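Local coordinates for ferritin heavy chain (Trichoplusia ni, PDB 1Z6O), which oxidises ferrous iron with oxygen as the ferroxidase subunit of a secreted insect ferritin, a shell of twelve heavy and twelve light chains that stores ferric iron, at residues V51-P54 against G55-Q58; S122-N125 against V126-C130; F149-E152 against Q153-Q157. All coordinates share one frame; numbering follows the deposited sequence.

Contact 1 (V51-P54 against G55-Q58)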
loop_
_atom_site.group_PDB
_atom_site.type_symbol
_atom_site.label_atom_id
_atom_site.label_comp_id
_atom_site.label_asym_id
_atom_site.label_seq_id
_atom_site.Cartn_x
_atom_site.Cartn_y
_atom_site.Cartn_z
ATOM N N VAL M 51 51.104 -14.704 -8.313
ATOM C CA VAL M 51 50.971 -14.528 -6.855
ATOM C C VAL M 51 49.502 -14.813 -6.550
ATOM O O VAL M 51 49.168 -15.622 -5.680
ATOM C CB VAL M 51 51.355 -13.095 -6.424
ATOM C CG1 VAL M 51 51.030 -12.887 -4.931
ATOM C CG2 VAL M 51 52.855 -12.875 -6.675
ATOM N N ASN M 52 48.630 -14.123 -7.280
ATOM C CA ASN M 52 47.193 -14.341 -7.212
ATOM C C ASN M 52 46.537 -14.335 -5.829
ATOM O O ASN M 52 45.907 -15.317 -5.431
ATOM C CB ASN M 52 46.867 -15.670 -7.944
ATOM C CG ASN M 52 45.412 -15.771 -8.352
ATOM O OD1 ASN M 52 44.857 -14.828 -8.914
ATOM N ND2 ASN M 52 44.784 -16.918 -8.083
ATOM N N ARG M 53 46.669 -13.226 -5.109
ATOM C CA ARG M 53 46.045 -13.082 -3.793
ATOM C C ARG M 53 45.181 -11.822 -3.904
ATOM O O ARG M 53 45.568 -10.743 -3.446
ATOM C CB ARG M 53 47.125 -12.918 -2.718
ATOM C CG ARG M 53 48.010 -14.163 -2.542
ATOM C CD ARG M 53 47.187 -15.351 -2.035
ATOM N NE ARG M 53 48.014 -16.530 -1.754
ATOM C CZ ARG M 53 47.790 -17.742 -2.263
ATOM N NH1 ARG M 53 46.770 -17.938 -3.087
ATOM N NH2 ARG M 53 48.574 -18.762 -1.934
ATOM N N PRO M 54 44.002 -11.943 -4.534
ATOM C CA PRO M 54 43.101 -10.794 -4.709
ATOM C C PRO M 54 42.641 -10.127 -3.421
ATOM O O PRO M 54 42.348 -8.926 -3.414
ATOM C CB PRO M 54 41.938 -11.378 -5.532
ATOM C CG PRO M 54 41.920 -12.842 -5.097
ATOM C CD PRO M 54 43.401 -13.182 -5.073
ATOM N N GLY M 55 42.566 -10.897 -2.339
ATOM C CA GLY M 55 42.168 -10.329 -1.058
ATOM C C GLY M 55 43.240 -9.357 -0.584
ATOM O O GLY M 55 42.938 -8.235 -0.163
ATOM N N PHE M 56 44.499 -9.783 -0.639
ATOM C CA PHE M 56 45.604 -8.903 -0.247
ATOM C C PHE M 56 45.714 -7.726 -1.210
ATOM O O PHE M 56 45.977 -6.604 -0.792
ATOM C CB PHE M 56 46.940 -9.657 -0.237
ATOM C CG PHE M 56 47.169 -10.457 1.015
ATOM C CD1 PHE M 56 46.865 -11.811 1.062
ATOM C CD2 PHE M 56 47.676 -9.841 2.155
ATOM C CE1 PHE M 56 47.066 -12.552 2.240
ATOM C CE2 PHE M 56 47.882 -10.568 3.336
ATOM C CZ PHE M 56 47.578 -11.924 3.375
ATOM N N ALA M 57 45.524 -7.976 -2.505
ATOM C CA ALA M 57 45.614 -6.884 -3.477
ATOM C C ALA M 57 44.610 -5.788 -3.136
ATOM O O ALA M 57 44.958 -4.609 -3.098
ATOM C CB ALA M 57 45.356 -7.403 -4.903
ATOM N N GLN M 58 43.364 -6.177 -2.882
ATOM C CA GLN M 58 42.317 -5.208 -2.561
ATOM C C GLN M 58 42.619 -4.491 -1.243
ATOM O O GLN M 58 42.379 -3.283 -1.115
ATOM C CB GLN M 58 40.961 -5.918 -2.468
ATOM C CG GLN M 58 39.764 -5.005 -2.209
ATOM C CD GLN M 58 38.496 -5.804 -1.858
ATOM O OE1 GLN M 58 38.309 -6.236 -0.717
ATOM N NE2 GLN M 58 37.639 -6.018 -2.851
#
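R53 and F56 meet at the start of helix 54-80, the CB of R53 lying 3.9 Å from CD1 of the F56 ring, which it approaches obliquely. Both side chains leave the backbone with CG anti to the carbonyl carbon (chi1 -65° for R53, -82° for F56), yet beyond CB they part. The arginine bends at chi2 and carries its guanidinium off the helix, where NE forms a salt bridge with E179 of helix 175-186 and NH1 another with D184 of the ferritin light chain. The phenylalanine instead turns its ring toward F46 of helix 19-47. R53 is the N-cap residue, and its carbonyl opens the helical ladder: A57 N bonds to R53 O at 2.9 Å. One residue on, Q58 N reaches P54 O at 3.0 Å. P54 fills the first helical position, where its missing N-H costs nothing. The N-H of F56 is bonded to D183 OD1, that of G55 more weakly to the same atom, so D183 of helix 175-186 takes up N-H groups of the first turn. Its carboxylate probably offsets the positive end of the helix dipole, and the acids on R53, one in each chain, probably fix where the guanidinium lies at the heavy-light chain interface.

Contact 2 (S122-N125 against V126-C130); sequences SIRN and VIKAC
S122-N125 and V126-C130 are successive turns of one alpha-helix, joined by i to i+4 backbone bonds of 2.9 to 3.0 Å from V126 N, I127 N, K128 N and A129 N to the carbonyls of S122, I123, R124 and N125. This is helix 105-132 of the ferritin four-helix bundle. On its inner side I123 CG2 meets I127 CD1 at 4.1 Å as the two side chains cross obliquely; I123 also lies close to E32, an iron ligand. V126 faces Q28 and L145, its CG2 3.3 Å from S122 O. C130 closes a disulfide with C21. On the outer side K128 runs beside N125, both pointing the same way, and a bend at chi4 (70°) folds NZ back toward the preceding turn. There NZ donates to N125 OD1 at 3.2 Å, from well above the amide carbonyl plane. R124, buried against the second subunit, bonds through NH1 to N137 O and makes a cation-pi contact with F136, both of that subunit. R124 NH2 and K128 NZ stand 4.1 Å apart, and a water at their side, which probably softens the repulsion, accepts from R124 NH2 at 3.1 Å, in the guanidinium plane, and from K128 NZ at 3.2 Å.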
loop_
_atom_site.group_PDB
_atom_site.type_symbol
_atom_site.label_atom_id
_atom_site.label_comp_id
_atom_site.label_asym_id
_atom_site.label_seq_id
_atom_site.Cartn_x
_atom_site.Cartn_y
_atom_site.Cartn_z
ATOM N N SER M 122 55.992 9.707 13.305
ATOM C CA SER M 122 56.126 10.989 12.624
ATOM C C SER M 122 55.003 11.963 13.032
ATOM O O SER M 122 55.252 13.151 13.254
ATOM C CB SER M 122 56.134 10.768 11.100
ATOM O OG SER M 122 56.181 12.014 10.428
ATOM N N ILE M 123 53.768 11.472 13.138
ATOM C CA ILE M 123 52.659 12.340 13.553
ATOM C C ILE M 123 52.905 12.839 14.987
ATOM O O ILE M 123 52.641 13.996 15.299
ATOM C CB ILE M 123 51.298 11.581 13.477
ATOM C CG1 ILE M 123 50.934 11.357 11.997
ATOM C CG2 ILE M 123 50.181 12.394 14.173
ATOM C CD1 ILE M 123 49.863 10.303 11.783
ATOM N N ARG M 124 53.403 11.966 15.861
ATOM C CA ARG M 124 53.693 12.384 17.234
ATOM C C ARG M 124 54.764 13.488 17.207
ATOM O O ARG M 124 54.741 14.401 18.035
ATOM C CB ARG M 124 54.142 11.177 18.090
ATOM C CG ARG M 124 52.972 10.201 18.449
ATOM C CD ARG M 124 53.503 8.928 19.145
ATOM N NE ARG M 124 54.437 9.326 20.187
ATOM C CZ ARG M 124 54.084 9.741 21.396
ATOM N NH1 ARG M 124 52.805 9.774 21.755
ATOM N NH2 ARG M 124 55.006 10.238 22.209
ATOM N N ASN M 125 55.699 13.414 16.261
ATOM C CA ASN M 125 56.712 14.466 16.151
ATOM C C ASN M 125 56.124 15.770 15.609
ATOM O O ASN M 125 56.593 16.850 15.954
ATOM C CB ASN M 125 57.890 14.006 15.287
ATOM C CG ASN M 125 58.816 13.075 16.052
ATOM O OD1 ASN M 125 59.031 13.259 17.251
ATOM N ND2 ASN M 125 59.370 12.083 15.371
ATOM N N VAL M 126 55.100 15.686 14.759
ATOM C CA VAL M 126 54.449 16.913 14.270
ATOM C C VAL M 126 53.732 17.540 15.477
ATOM O O VAL M 126 53.763 18.758 15.690
ATOM C CB VAL M 126 53.389 16.614 13.175
ATOM C CG1 VAL M 126 52.694 17.923 12.744
ATOM C CG2 VAL M 126 54.062 15.946 11.957
ATOM N N ILE M 127 53.074 16.696 16.269
ATOM C CA ILE M 127 52.374 17.174 17.456
ATOM C C ILE M 127 53.363 17.902 18.388
ATOM O O ILE M 127 53.079 19.003 18.879
ATOM C CB ILE M 127 51.699 15.988 18.203
ATOM C CG1 ILE M 127 50.447 15.549 17.422
ATOM C CG2 ILE M 127 51.332 16.391 19.635
ATOM C CD1 ILE M 127 49.875 14.198 17.890
ATOM N N LYS M 128 54.524 17.296 18.624
ATOM C CA LYS M 128 55.532 17.928 19.487
ATOM C C LYS M 128 55.960 19.288 18.941
ATOM O O LYS M 128 56.045 20.266 19.688
ATOM C CB LYS M 128 56.789 17.057 19.616
ATOM C CG LYS M 128 56.592 15.729 20.283
ATOM C CD LYS M 128 57.942 15.055 20.528
ATOM C CE LYS M 128 57.773 13.598 20.954
ATOM N NZ LYS M 128 57.288 12.731 19.838
ATOM N N ALA M 129 56.251 19.349 17.646
ATOM C CA ALA M 129 56.666 20.612 17.041
ATOM C C ALA M 129 55.581 21.683 17.160
ATOM O O ALA M 129 55.870 22.847 17.444
ATOM C CB ALA M 129 57.022 20.404 15.558
ATOM N N CYS M 130 54.329 21.286 16.945
ATOM C CA CYS M 130 53.218 22.224 16.985
ATOM C C CYS M 130 52.824 22.646 18.388
ATOM O O CYS M 130 52.343 23.756 18.596
ATOM C CB CYS M 130 52.003 21.621 16.254
ATOM S SG CYS M 130 52.333 21.388 14.469
HETATM O O HOH W 1 58.108 10.302 21.708
#

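Contact 3 (F149-E152 against Q153-Q157); sequences FLEE and QYKGQ
The Y154 ring lies obliquely against the preceding turn, its CD1 3.2 Å from L150 O and its CE1 4.0 Å from L150 CB. CG of the tyrosine stands anti to its own carbonyl carbon (chi1 -71°), which swings the ring back along the helix, while the Y154 N-H bonds to that same L150 O at 2.9 Å. Farther out the ring meets H140 and, as a cation-pi partner, R81, both of the second subunit. Replacing the tyrosine with an alanine would probably leave L150 CB bare on this flank and deprive R81 of its aromatic partner, opening a gap at the subunit interface. K155 lies between two glutamates: its NZ forms a long salt bridge of 3.6 Å with E152 OE2, whereas E151 OE2 touches its chain, 3.5 Å from CD. The other oxygen of E151 is bonded to H140 of the second subunit. All this belongs to helix 139-168, the fourth long helix of the ferritin bundle, whose inner side borders the diiron site. Q153 faces inward there, bent at chi2 (-49°), and its NE2 donates to T120 and to E116, a residue inferred to bind the second iron. Its OE1 takes a hydrogen from a water at 2.9 Å, and the same water donates to F149 O at 3.0 Å. F149 itself packs on K73 and L74 of helix 54-80, close to the iron ligand H70.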
loop_
_atom_site.group_PDB
_atom_site.type_symbol
_atom_site.label_atom_id
_atom_site.label_comp_id
_atom_site.label_asym_id
_atom_site.label_seq_id
_atom_site.Cartn_x
_atom_site.Cartn_y
_atom_site.Cartn_z
ATOM N N PHE M 149 44.011 11.743 13.476
ATOM C CA PHE M 149 45.105 10.969 12.910
ATOM C C PHE M 149 45.653 9.865 13.794
ATOM O O PHE M 149 45.774 8.732 13.332
ATOM C CB PHE M 149 46.227 11.903 12.446
ATOM C CG PHE M 149 45.931 12.558 11.124
ATOM C CD1 PHE M 149 44.947 13.533 11.026
ATOM C CD2 PHE M 149 46.563 12.123 9.961
ATOM C CE1 PHE M 149 44.584 14.064 9.781
ATOM C CE2 PHE M 149 46.206 12.647 8.713
ATOM C CZ PHE M 149 45.214 13.614 8.627
ATOM N N LEU M 150 45.979 10.153 15.053
ATOM C CA LEU M 150 46.506 9.081 15.903
ATOM C C LEU M 150 45.454 8.000 16.141
ATOM O O LEU M 150 45.781 6.819 16.235
ATOM C CB LEU M 150 47.019 9.629 17.244
ATOM C CG LEU M 150 48.335 10.418 17.157
ATOM C CD1 LEU M 150 48.826 10.766 18.581
ATOM C CD2 LEU M 150 49.402 9.571 16.435
ATOM N N GLU M 151 44.191 8.396 16.237
ATOM C CA GLU M 151 43.112 7.421 16.441
ATOM C C GLU M 151 43.155 6.383 15.305
ATOM O O GLU M 151 43.152 5.168 15.541
ATOM C CB GLU M 151 41.762 8.145 16.435
ATOM C CG GLU M 151 40.535 7.239 16.429
ATOM C CD GLU M 151 40.388 6.435 17.705
ATOM O OE1 GLU M 151 41.054 6.775 18.708
ATOM O OE2 GLU M 151 39.596 5.469 17.713
ATOM N N GLU M 152 43.218 6.867 14.071
ATOM C CA GLU M 152 43.270 5.977 12.915
ATOM C C GLU M 152 44.548 5.126 12.938
ATOM O O GLU M 152 44.529 3.941 12.576
ATOM C CB GLU M 152 43.221 6.797 11.621
ATOM C CG GLU M 152 42.556 6.063 10.483
ATOM C CD GLU M 152 41.065 5.840 10.729
ATOM O OE1 GLU M 152 40.452 5.039 9.989
ATOM O OE2 GLU M 152 40.508 6.470 11.660
ATOM N N GLN M 153 45.661 5.728 13.352
ATOM C CA GLN M 153 46.928 4.995 13.408
ATOM C C GLN M 153 46.910 3.832 14.385
ATOM O O GLN M 153 47.312 2.723 14.032
ATOM C CB GLN M 153 48.094 5.920 13.806
ATOM C CG GLN M 153 48.543 6.894 12.708
ATOM C CD GLN M 153 48.766 6.191 11.383
ATOM O OE1 GLN M 153 47.993 6.370 10.444
ATOM N NE2 GLN M 153 49.811 5.363 11.308
ATOM N N TYR M 154 46.464 4.071 15.619
ATOM C CA TYR M 154 46.486 2.989 16.598
ATOM C C TYR M 154 45.545 1.854 16.249
ATOM O O TYR M 154 45.896 0.687 16.423
ATOM C CB TYR M 154 46.224 3.520 18.016
ATOM C CG TYR M 154 47.404 4.320 18.548
ATOM C CD1 TYR M 154 47.304 5.696 18.759
ATOM C CD2 TYR M 154 48.637 3.701 18.803
ATOM C CE1 TYR M 154 48.407 6.446 19.206
ATOM C CE2 TYR M 154 49.743 4.439 19.257
ATOM C CZ TYR M 154 49.614 5.813 19.455
ATOM O OH TYR M 154 50.686 6.551 19.910
ATOM N N LYS M 155 44.358 2.177 15.742
ATOM C CA LYS M 155 43.419 1.125 15.346
ATOM C C LYS M 155 44.012 0.334 14.178
ATOM O O LYS M 155 43.926 -0.897 14.138
ATOM C CB LYS M 155 42.080 1.729 14.898
ATOM C CG LYS M 155 41.250 2.299 16.034
ATOM C CD LYS M 155 39.893 2.792 15.524
ATOM C CE LYS M 155 40.046 3.822 14.401
ATOM N NZ LYS M 155 38.741 4.377 13.938
ATOM N N GLY M 156 44.610 1.051 13.228
ATOM C CA GLY M 156 45.201 0.404 12.060
ATOM C C GLY M 156 46.353 -0.526 12.412
ATOM O O GLY M 156 46.476 -1.614 11.846
ATOM N N GLN M 157 47.214 -0.097 13.331
ATOM C CA GLN M 157 48.343 -0.927 13.756
ATOM C C GLN M 157 47.845 -2.207 14.410
ATOM O O GLN M 157 48.340 -3.292 14.122
ATOM C CB GLN M 157 49.232 -0.170 14.766
ATOM C CG GLN M 157 50.013 0.960 14.131
ATOM C CD GLN M 157 50.748 1.832 15.140
ATOM O OE1 GLN M 157 50.523 1.768 16.364
ATOM N NE2 GLN M 157 51.613 2.665 14.630
HETATM O O HOH W 2 46.314 8.703 10.344
#

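Overall arrangement
From the N terminus, helix 19-47 runs into the short loop that ends at contact 1, where helix 54-80 begins beside helix 175-186 and a light chain. Contact 2 follows on helix 105-132 and contact 3 on helix 139-168. All three are local and none closes a long loop; they come in series, none nested or crossed. Contacts 1 and 2 lie on opposite sides of the chain's centre, their centres 34 Å apart. Contacts 2 and 3 touch: L150 wedges between I123 and I127, L150 CD1 lying 3.7 Å from I127 CD1, which ties the third and fourth bundle helices together next to the iron site. Both also meet the second heavy-chain subunit.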